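Side-chain contacts in amidohydrolase family protein (Acinetobacter baumannii, PDB 4I6K), which probably hydrolyses the lactone ring of 2-pyrone-4,6-dicarboxylic acid, as a member of the amidohydrolase family: residues P132-P137 and P167-Y172; A100-T105 and Q140-N145. One frame throughout, in Å; residues are numbered along the deposited sequence.

Interaction 1: residues P132-P137 and P167-Y172; sequences PALNTP and PQLNEY
L134 packs against Q168 and L169 in a small, mostly apolar contact on the outer layer of the fold. Its centre lies about 20 Å from the centre of the chain. L134 belongs to the loop between strand 119-125 and helix 137-148. Q168 and L169 lie near the end of helix 159-169. No hydrogen bond joins the two segments, and the nearest CA atoms, those of L134 and Q168, are 6.6 Å apart.

The main touch is between an amide and a hydrocarbon chain. Q168 NE2 sits 3.3 Å from L134 CB and also meets CG and CD1. The bend of the Q168 chain at chi2 (143°) brings NE2 against CB of L134, the two side chains crossing at a slant. This is a van der Waals contact.

L134 holds CG anti to its carbonyl carbon (chi1 -68°). One branch, CD1, reaches helix 159-169 and meets L169 CD2 at 3.8 Å. The two leucines touch methyl to methyl, their side chains likewise at a slant to each other. L134 also packs on W139 of helix 137-148, so it touches both helices.

L169 to Y172 form a type I beta turn. Y172 N bonds to L169 O at 3.2 Å, and that oxygen lies at the edge of the Y172 ring, in its plane. Q206 NE2 is a second donor to L169 O. The ring meets F174 with nearly parallel planes. Y172 OH is 4.5 Å from L134 O, a loose approach. Such leucine packing between a loop and a neighbouring helix end belongs to the outer helical layer of the (beta/alpha)8 barrel of amidohydrolases.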
loop_
_atom_site.group_PDB
_atom_site.type_symbol
_atom_site.label_atom_id
_atom_site.label_comp_id
_atom_site.label_asym_id
_atom_site.label_seq_id
_atom_site.Cartn_x
_atom_site.Cartn_y
_atom_site.Cartn_z
ATOM N N PRO A 132 7.921 -15.973 1.062
ATOM C CA PRO A 132 7.327 -17.228 0.609
ATOM C C PRO A 132 7.822 -17.604 -0.779
ATOM O O PRO A 132 8.303 -16.751 -1.521
ATOM C CB PRO A 132 5.825 -16.910 0.554
ATOM C CG PRO A 132 5.761 -15.451 0.262
ATOM C CD PRO A 132 6.977 -14.841 0.971
ATOM N N ALA A 133 7.701 -18.876 -1.130
ATOM C CA ALA A 133 8.030 -19.303 -2.477
ATOM C C ALA A 133 6.781 -19.183 -3.330
ATOM O O ALA A 133 5.769 -19.822 -3.061
ATOM C CB ALA A 133 8.556 -20.719 -2.477
ATOM N N LEU A 134 6.851 -18.350 -4.359
ATOM C CA LEU A 134 5.675 -18.060 -5.169
ATOM C C LEU A 134 5.510 -18.992 -6.373
ATOM O O LEU A 134 4.448 -19.012 -7.014
ATOM C CB LEU A 134 5.715 -16.605 -5.619
ATOM C CG LEU A 134 5.525 -15.604 -4.487
ATOM C CD1 LEU A 134 5.444 -14.191 -5.039
ATOM C CD2 LEU A 134 4.287 -15.947 -3.689
ATOM N N ASN A 135 6.556 -19.758 -6.674
ATOM C CA ASN A 135 6.557 -20.639 -7.837
ATOM C C ASN A 135 5.735 -21.903 -7.590
ATOM O O ASN A 135 5.172 -22.474 -8.520
ATOM C CB ASN A 135 7.983 -21.026 -8.186
ATOM C CG ASN A 135 8.693 -21.668 -7.018
ATOM O OD1 ASN A 135 8.686 -21.134 -5.903
ATOM N ND2 ASN A 135 9.287 -22.833 -7.252
ATOM N N THR A 136 5.662 -22.335 -6.338
ATOM C CA THR A 136 4.946 -23.563 -6.001
ATOM C C THR A 136 3.540 -23.579 -6.599
ATOM O O THR A 136 2.923 -22.528 -6.771
ATOM C CB THR A 136 4.866 -23.755 -4.477
ATOM O OG1 THR A 136 3.783 -22.980 -3.949
ATOM C CG2 THR A 136 6.158 -23.305 -3.834
ATOM N N PRO A 137 3.026 -24.778 -6.921
ATOM C CA PRO A 137 1.733 -24.891 -7.603
ATOM C C PRO A 137 0.581 -24.187 -6.877
ATOM O O PRO A 137 -0.232 -23.521 -7.515
ATOM C CB PRO A 137 1.503 -26.403 -7.658
ATOM C CG PRO A 137 2.863 -26.969 -7.700
ATOM C CD PRO A 137 3.696 -26.084 -6.803
ATOM N N PRO A 167 10.328 -10.745 -9.952
ATOM C CA PRO A 167 10.570 -11.691 -11.040
ATOM C C PRO A 167 9.484 -12.756 -11.146
ATOM O O PRO A 167 9.087 -13.105 -12.244
ATOM C CB PRO A 167 11.913 -12.320 -10.662
ATOM C CG PRO A 167 12.624 -11.235 -9.974
ATOM C CD PRO A 167 11.547 -10.515 -9.157
ATOM N N GLN A 168 9.008 -13.262 -10.015
ATOM C CA GLN A 168 7.916 -14.244 -10.016
ATOM C C GLN A 168 6.575 -13.641 -10.435
ATOM O O GLN A 168 5.778 -14.263 -11.168
ATOM C CB GLN A 168 7.805 -14.897 -8.637
ATOM C CG GLN A 168 8.730 -16.089 -8.509
ATOM C CD GLN A 168 9.352 -16.215 -7.139
ATOM O OE1 GLN A 168 10.345 -16.922 -6.969
ATOM N NE2 GLN A 168 8.779 -15.531 -6.151
ATOM N N LEU A 169 6.340 -12.417 -9.977
ATOM C CA LEU A 169 5.108 -11.728 -10.288
ATOM C C LEU A 169 5.103 -11.266 -11.757
ATOM O O LEU A 169 4.043 -10.988 -12.326
ATOM C CB LEU A 169 4.887 -10.586 -9.292
ATOM C CG LEU A 169 4.773 -11.062 -7.824
ATOM C CD1 LEU A 169 4.571 -9.916 -6.833
ATOM C CD2 LEU A 169 3.656 -12.072 -7.663
ATOM N N ASN A 170 6.281 -11.223 -12.382
ATOM C CA ASN A 170 6.370 -10.855 -13.804
ATOM C C ASN A 170 5.478 -11.695 -14.706
ATOM O O ASN A 170 5.144 -11.281 -15.824
ATOM C CB ASN A 170 7.810 -10.972 -14.307
ATOM C CG ASN A 170 8.590 -9.717 -14.093
ATOM O OD1 ASN A 170 8.098 -8.780 -13.483
ATOM N ND2 ASN A 170 9.813 -9.679 -14.602
ATOM N N GLU A 171 5.101 -12.872 -14.212
ATOM C CA GLU A 171 4.392 -13.873 -14.999
ATOM C C GLU A 171 2.866 -13.746 -15.014
ATOM O O GLU A 171 2.181 -14.616 -15.538
ATOM C CB GLU A 171 4.758 -15.260 -14.500
ATOM C CG GLU A 171 6.243 -15.497 -14.406
ATOM C CD GLU A 171 6.576 -16.955 -14.206
ATOM O OE1 GLU A 171 7.733 -17.342 -14.488
ATOM O OE2 GLU A 171 5.676 -17.711 -13.776
ATOM N N TYR A 172 2.337 -12.671 -14.448
ATOM C CA TYR A 172 0.900 -12.519 -14.315
ATOM C C TYR A 172 0.517 -11.158 -14.836
ATOM O O TYR A 172 1.308 -10.233 -14.777
ATOM C CB TYR A 172 0.486 -12.625 -12.847
ATOM C CG TYR A 172 0.893 -13.918 -12.206
ATOM C CD1 TYR A 172 -0.000 -14.977 -12.118
ATOM C CD2 TYR A 172 2.178 -14.092 -11.698
ATOM C CE1 TYR A 172 0.369 -16.185 -11.541
ATOM C CE2 TYR A 172 2.557 -15.295 -11.109
ATOM C CZ TYR A 172 1.648 -16.340 -11.044
ATOM O OH TYR A 172 2.004 -17.536 -10.467
#

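Interaction 2: residues A100-T105 and Q140-N145; sequences AVVQHT and QKFLRN
The shortest polar bond here lies in the helix that presses F142 against H104: R144 N to Q140 O, 2.8 Å. With N145 N to K141 O it forms two i to i+4 bonds around F142. No hydrogen bond runs between 100-105 and 140-145. F142 carries the contact instead.

F142 leaves helix 137-148 with CG anti to the backbone N (chi1 179°), which sends the ring out to the loop after strand 96-100. H104 CA lies over one face of this ring, displaced toward the rim. It is 4.0 Å from the centroid and 16° off the ring normal, a CH-pi contact. H104 CB reaches the same ring, 4.0 Å from F142 CG. The carbonyl of H104 is also close: its O is 3.3 Å from F142 CB. The far end of the ring meets V102, with CG2 3.6 Å from F142 CZ. This methyl comes obliquely, as does Q103 O, which is farther off. V102 also touches L114 and V122, and F142 touches L111 of helix 108-115.

The imidazole of H104 leads away from F142. Its CG stands between the backbone N and the carbonyl carbon (chi1 69°). NE2 is hydrogen-bonded to D138 OD2 and the ring is stacked on W139, both on the first turn of helix 137-148. H104 thus uses its backbone CA on F142 and its ring on the start of the same helix.

The chemistry implies a division of labour. Dispersion and CH-pi packing hold the loop to the helix across F142, while direction comes from the D138 bond next door. D138 and the W139 stack fix the turn of the imidazole.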
loop_
_atom_site.group_PDB
_atom_site.type_symbol
_atom_site.label_atom_id
_atom_site.label_comp_id
_atom_site.label_asym_id
_atom_site.label_seq_id
_atom_site.Cartn_x
_atom_site.Cartn_y
_atom_site.Cartn_z
ATOM N N ALA A 100 -7.364 -6.784 0.986
ATOM C CA ALA A 100 -7.496 -7.790 2.030
ATOM C C ALA A 100 -6.205 -8.564 2.204
ATOM O O ALA A 100 -5.265 -8.429 1.405
ATOM C CB ALA A 100 -8.655 -8.764 1.709
ATOM N N VAL A 101 -6.169 -9.365 3.264
ATOM C CA VAL A 101 -5.114 -10.342 3.473
ATOM C C VAL A 101 -5.813 -11.677 3.666
ATOM O O VAL A 101 -6.764 -11.780 4.447
ATOM C CB VAL A 101 -4.255 -9.980 4.692
ATOM C CG1 VAL A 101 -3.195 -11.058 4.976
ATOM C CG2 VAL A 101 -3.596 -8.613 4.458
ATOM N N VAL A 102 -5.366 -12.684 2.919
ATOM C CA VAL A 102 -6.013 -13.990 2.900
ATOM C C VAL A 102 -4.972 -15.076 2.786
ATOM O O VAL A 102 -3.888 -14.835 2.289
ATOM C CB VAL A 102 -6.939 -14.127 1.683
ATOM C CG1 VAL A 102 -8.049 -13.090 1.729
ATOM C CG2 VAL A 102 -6.129 -13.979 0.414
ATOM N N GLN A 103 -5.301 -16.272 3.267
ATOM C CA GLN A 103 -4.490 -17.470 3.034
ATOM C C GLN A 103 -4.385 -17.702 1.534
ATOM O O GLN A 103 -5.383 -17.565 0.832
ATOM C CB GLN A 103 -5.181 -18.683 3.658
ATOM C CG GLN A 103 -5.391 -18.588 5.155
ATOM C CD GLN A 103 -4.084 -18.671 5.913
ATOM O OE1 GLN A 103 -3.011 -18.500 5.335
ATOM N NE2 GLN A 103 -4.164 -18.939 7.212
ATOM N N HIS A 104 -3.211 -18.076 1.028
ATOM C CA HIS A 104 -3.106 -18.344 -0.401
ATOM C C HIS A 104 -3.922 -19.576 -0.803
ATOM O O HIS A 104 -4.064 -19.874 -1.991
ATOM C CB HIS A 104 -1.657 -18.459 -0.870
ATOM C CG HIS A 104 -0.941 -19.671 -0.362
ATOM N ND1 HIS A 104 -0.153 -19.651 0.770
ATOM C CD2 HIS A 104 -0.874 -20.934 -0.843
ATOM C CE1 HIS A 104 0.355 -20.854 0.972
ATOM N NE2 HIS A 104 -0.068 -21.651 0.008
ATOM N N THR A 105 -4.489 -20.268 0.183
ATOM C CA THR A 105 -5.329 -21.438 -0.101
ATOM C C THR A 105 -6.825 -21.113 -0.081
ATOM O O THR A 105 -7.667 -21.992 -0.286
ATOM C CB THR A 105 -5.067 -22.580 0.880
ATOM O OG1 THR A 105 -5.255 -22.105 2.224
ATOM C CG2 THR A 105 -3.648 -23.107 0.701
ATOM N N GLN A 140 0.850 -20.451 -7.425
ATOM C CA GLN A 140 0.494 -20.164 -8.806
ATOM C C GLN A 140 -1.021 -20.191 -8.983
ATOM O O GLN A 140 -1.590 -19.375 -9.717
ATOM C CB GLN A 140 1.147 -21.172 -9.757
ATOM C CG GLN A 140 2.668 -21.202 -9.707
ATOM C CD GLN A 140 3.282 -21.973 -10.869
ATOM O OE1 GLN A 140 2.853 -23.084 -11.200
ATOM N NE2 GLN A 140 4.289 -21.383 -11.498
ATOM N N LYS A 141 -1.678 -21.130 -8.308
ATOM C CA LYS A 141 -3.124 -21.237 -8.455
ATOM C C LYS A 141 -3.855 -20.040 -7.853
ATOM O O LYS A 141 -4.731 -19.443 -8.486
ATOM C CB LYS A 141 -3.657 -22.535 -7.858
ATOM C CG LYS A 141 -5.035 -22.854 -8.403
ATOM C CD LYS A 141 -5.092 -22.380 -9.860
ATOM C CE LYS A 141 -6.393 -21.662 -10.182
ATOM N NZ LYS A 141 -6.175 -20.537 -11.142
ATOM N N PHE A 142 -3.510 -19.717 -6.614
ATOM C CA PHE A 142 -4.006 -18.507 -5.975
ATOM C C PHE A 142 -3.828 -17.336 -6.925
ATOM O O PHE A 142 -4.773 -16.610 -7.225
ATOM C CB PHE A 142 -3.210 -18.241 -4.699
ATOM C CG PHE A 142 -3.624 -16.995 -3.982
ATOM C CD1 PHE A 142 -2.740 -15.955 -3.814
ATOM C CD2 PHE A 142 -4.904 -16.866 -3.488
ATOM C CE1 PHE A 142 -3.120 -14.818 -3.153
ATOM C CE2 PHE A 142 -5.286 -15.734 -2.836
ATOM C CZ PHE A 142 -4.398 -14.708 -2.666
ATOM N N LEU A 143 -2.600 -17.173 -7.409
ATOM C CA LEU A 143 -2.239 -16.014 -8.211
ATOM C C LEU A 143 -2.976 -15.951 -9.525
ATOM O O LEU A 143 -3.369 -14.879 -9.947
ATOM C CB LEU A 143 -0.739 -15.972 -8.451
ATOM C CG LEU A 143 0.043 -15.626 -7.194
ATOM C CD1 LEU A 143 1.514 -15.847 -7.431
ATOM C CD2 LEU A 143 -0.240 -14.181 -6.754
ATOM N N ARG A 144 -3.158 -17.094 -10.183
ATOM C CA ARG A 144 -3.963 -17.114 -11.403
ATOM C C ARG A 144 -5.390 -16.663 -11.103
ATOM O O ARG A 144 -6.036 -15.997 -11.912
ATOM C CB ARG A 144 -3.945 -18.502 -12.034
ATOM C CG ARG A 144 -2.624 -18.829 -12.704
ATOM C CD ARG A 144 -2.266 -17.756 -13.706
ATOM N NE ARG A 144 -0.855 -17.791 -14.097
ATOM C CZ ARG A 144 -0.316 -16.974 -14.999
ATOM N NH1 ARG A 144 0.983 -17.056 -15.302
ATOM N NH2 ARG A 144 -1.086 -16.071 -15.604
ATOM N N ASN A 145 -5.874 -17.012 -9.915
ATOM C CA ASN A 145 -7.197 -16.567 -9.494
ATOM C C ASN A 145 -7.307 -15.053 -9.323
ATOM O O ASN A 145 -8.243 -14.436 -9.836
ATOM C CB ASN A 145 -7.606 -17.272 -8.210
ATOM C CG ASN A 145 -8.056 -18.687 -8.453
ATOM O OD1 ASN A 145 -8.703 -18.983 -9.462
ATOM N ND2 ASN A 145 -7.728 -19.574 -7.527
#

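Overall arrangement
From the N terminus, residues 100-105 follow strand 96-100 and later meet helix 137-148. Residues 132-137 come next, and then 140-145, where interaction 2 closes a loop with 34 residues between its segments. Interaction 1 closes later, when 167-172 returns to 132-137 across 29 residues. The two loops therefore cross. They meet at helix 137-148, which starts at the end of one segment and holds another. Their centres are about 11 Å apart. R144 NH1 makes a weak hydrogen bond to E171 O, and Y172 packs on L143. Together they tie the loop after strand 96-100, the loop before helix 137-148, that helix and the end of helix 159-169 on one side of the barrel.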